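Side-chain contact in KLTH0A00704p (Lachancea thermotolerans, PDB 4J2G), which probably recruits PI 3-kinase in autophagy through the Atg13 HORMA domain that this chain comprises: residues 227-232 / 264-269. The protein carries 1 engineered substitution. Residues are numbered along the deposited sequence; the frame is centred on the assembly and turned at random.
Sequences ATYSNV and RKDCDF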
loop_
_atom_site.group_PDB
_atom_site.type_symbol
_atom_site.label_atom_id
_atom_site.label_comp_id
_atom_site.label_asym_id
_atom_site.label_seq_id
_atom_site.Cartn_x
_atom_site.Cartn_y
_atom_site.Cartn_z
ATOM N N ALA A 227 21.228 4.313 7.046
ATOM C CA ALA A 227 21.571 4.351 8.474
ATOM C C ALA A 227 21.635 5.766 9.028
ATOM O O ALA A 227 21.734 5.944 10.233
ATOM C CB ALA A 227 22.884 3.584 8.764
ATOM N N THR A 228 21.555 6.788 8.185
ATOM C CA THR A 228 21.432 8.158 8.741
ATOM C C THR A 228 20.095 8.473 9.431
ATOM O O THR A 228 19.968 9.491 10.082
ATOM C CB THR A 228 21.647 9.269 7.707
ATOM O OG1 THR A 228 20.735 9.081 6.637
ATOM C CG2 THR A 228 23.031 9.247 7.154
ATOM N N TYR A 229 19.087 7.634 9.267
ATOM C CA TYR A 229 17.807 7.898 9.903
ATOM C C TYR A 229 17.870 7.670 11.384
ATOM O O TYR A 229 18.330 6.618 11.840
ATOM C CB TYR A 229 16.724 6.992 9.287
ATOM C CG TYR A 229 16.174 7.614 8.040
ATOM C CD1 TYR A 229 15.439 8.806 8.114
ATOM C CD2 TYR A 229 16.393 7.045 6.782
ATOM C CE1 TYR A 229 14.952 9.406 6.943
ATOM C CE2 TYR A 229 15.890 7.624 5.611
ATOM C CZ TYR A 229 15.134 8.775 5.704
ATOM O OH TYR A 229 14.611 9.344 4.556
ATOM N N SER A 230 17.364 8.635 12.141
ATOM C CA SER A 230 17.288 8.472 13.582
ATOM C C SER A 230 15.831 8.516 14.140
ATOM O O SER A 230 15.097 9.546 14.057
ATOM C CB SER A 230 18.183 9.517 14.242
ATOM O OG SER A 230 18.835 8.937 15.354
ATOM N N ASN A 231 15.414 7.371 14.662
ATOM C CA ASN A 231 14.082 7.187 15.195
ATOM C C ASN A 231 13.845 8.023 16.443
ATOM O O ASN A 231 14.677 8.033 17.374
ATOM C CB ASN A 231 13.857 5.737 15.488
ATOM C CG ASN A 231 13.964 4.886 14.252
ATOM O OD1 ASN A 231 13.870 5.383 13.126
ATOM N ND2 ASN A 231 14.116 3.590 14.441
ATOM N N VAL A 232 12.752 8.783 16.415
ATOM C CA VAL A 232 12.289 9.495 17.578
ATOM C C VAL A 232 10.811 9.221 17.885
ATOM O O VAL A 232 10.006 8.880 16.987
ATOM C CB VAL A 232 12.467 11.001 17.398
ATOM C CG1 VAL A 232 13.955 11.307 17.309
ATOM C CG2 VAL A 232 11.662 11.533 16.188
ATOM N N ARG A 264 7.754 3.681 2.701
ATOM C CA ARG A 264 9.164 4.033 2.702
ATOM C C ARG A 264 9.378 5.374 1.960
ATOM O O ARG A 264 9.035 5.487 0.786
ATOM C CB ARG A 264 9.877 2.855 1.992
ATOM C CG ARG A 264 11.372 2.882 2.133
ATOM C CD ARG A 264 12.031 1.734 1.322
ATOM N NE ARG A 264 11.623 0.429 1.808
ATOM C CZ ARG A 264 12.063 -0.160 2.939
ATOM N NH1 ARG A 264 12.924 0.415 3.747
ATOM N NH2 ARG A 264 11.619 -1.359 3.263
ATOM N N LYS A 265 9.868 6.405 2.666
ATOM C CA LYS A 265 10.261 7.715 2.088
ATOM C C LYS A 265 11.176 7.694 0.875
ATOM O O LYS A 265 11.040 8.508 -0.020
ATOM C CB LYS A 265 10.972 8.588 3.141
ATOM C CG LYS A 265 10.097 9.068 4.323
ATOM C CD LYS A 265 10.986 9.566 5.462
ATOM C CE LYS A 265 10.244 10.528 6.346
ATOM N NZ LYS A 265 11.112 10.832 7.508
ATOM N N ASP A 266 12.149 6.786 0.857
ATOM C CA ASP A 266 13.053 6.735 -0.262
ATOM C C ASP A 266 12.805 5.499 -1.165
ATOM O O ASP A 266 12.823 4.354 -0.688
ATOM C CB ASP A 266 14.450 6.633 0.345
ATOM C CG ASP A 266 14.746 7.758 1.270
ATOM O OD1 ASP A 266 15.337 8.740 0.745
ATOM O OD2 ASP A 266 14.421 7.658 2.498
ATOM N N CYS A 267 12.670 5.717 -2.471
ATOM C CA CYS A 267 12.473 4.630 -3.424
ATOM C C CYS A 267 13.409 4.803 -4.625
ATOM O O CYS A 267 13.164 4.280 -5.686
ATOM C CB CYS A 267 11.040 4.674 -3.959
ATOM S SG CYS A 267 9.777 4.268 -2.761
ATOM N N ASP A 268 14.473 5.578 -4.493
ATOM C CA ASP A 268 15.313 5.740 -5.672
ATOM C C ASP A 268 16.273 4.522 -5.723
ATOM O O ASP A 268 17.397 4.676 -5.387
ATOM C CB ASP A 268 16.061 7.078 -5.582
ATOM C CG ASP A 268 16.893 7.389 -6.844
ATOM O OD1 ASP A 268 16.733 6.745 -7.883
ATOM O OD2 ASP A 268 17.716 8.302 -6.791
ATOM N N PHE A 269 15.734 3.330 -6.001
ATOM C CA PHE A 269 16.455 2.040 -6.145
ATOM C C PHE A 269 17.148 1.848 -7.496
ATOM O O PHE A 269 16.673 2.374 -8.502
ATOM C CB PHE A 269 15.483 0.871 -5.959
ATOM C CG PHE A 269 15.004 0.712 -4.548
ATOM C CD1 PHE A 269 15.792 0.065 -3.583
ATOM C CD2 PHE A 269 13.765 1.224 -4.160
ATOM C CE1 PHE A 269 15.348 -0.078 -2.251
ATOM C CE2 PHE A 269 13.305 1.070 -2.829
ATOM C CZ PHE A 269 14.102 0.435 -1.864
#
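A tyrosine-carboxylate hydrogen bond ties the long loop between strands 201-208 and 242-252 to the turn joining strand 255-264 to strand 268-271, with Tyr229 meeting Lys265 and Asp266. The phenol OH of Tyr229 donates to OD2 of Asp266 over 2.7 Å and meets the syn lone pair of that oxygen, the one facing OD1. Asp266 OD2 approaches the phenol edge-on, 3.4 Å from CE2 of Tyr229, while the ring and carboxylate planes are turned 60° apart. In this HORMA domain of Atg13 the turn is the step from the five-stranded sheet to the small three-stranded one, and the tyrosine reaches it from the loop at the surface of the domain. Lys265 leaves its backbone with CG anti to the carbonyl carbon (chi1 -67°) and then runs extended past the phenol, bringing its CD to 3.7 Å from OH of Tyr229. NZ of Lys265 lies oblique to the ring, 4.1 Å from CE1 of Tyr229, and is hydrogen-bonded to the carbonyl oxygen of Ala240. A phenylalanine in place of Tyr229 would probably leave the Asp266 carboxylate without this donor and freer to turn. Just before strand 242-252, the Tyr229 side chain also touches His241.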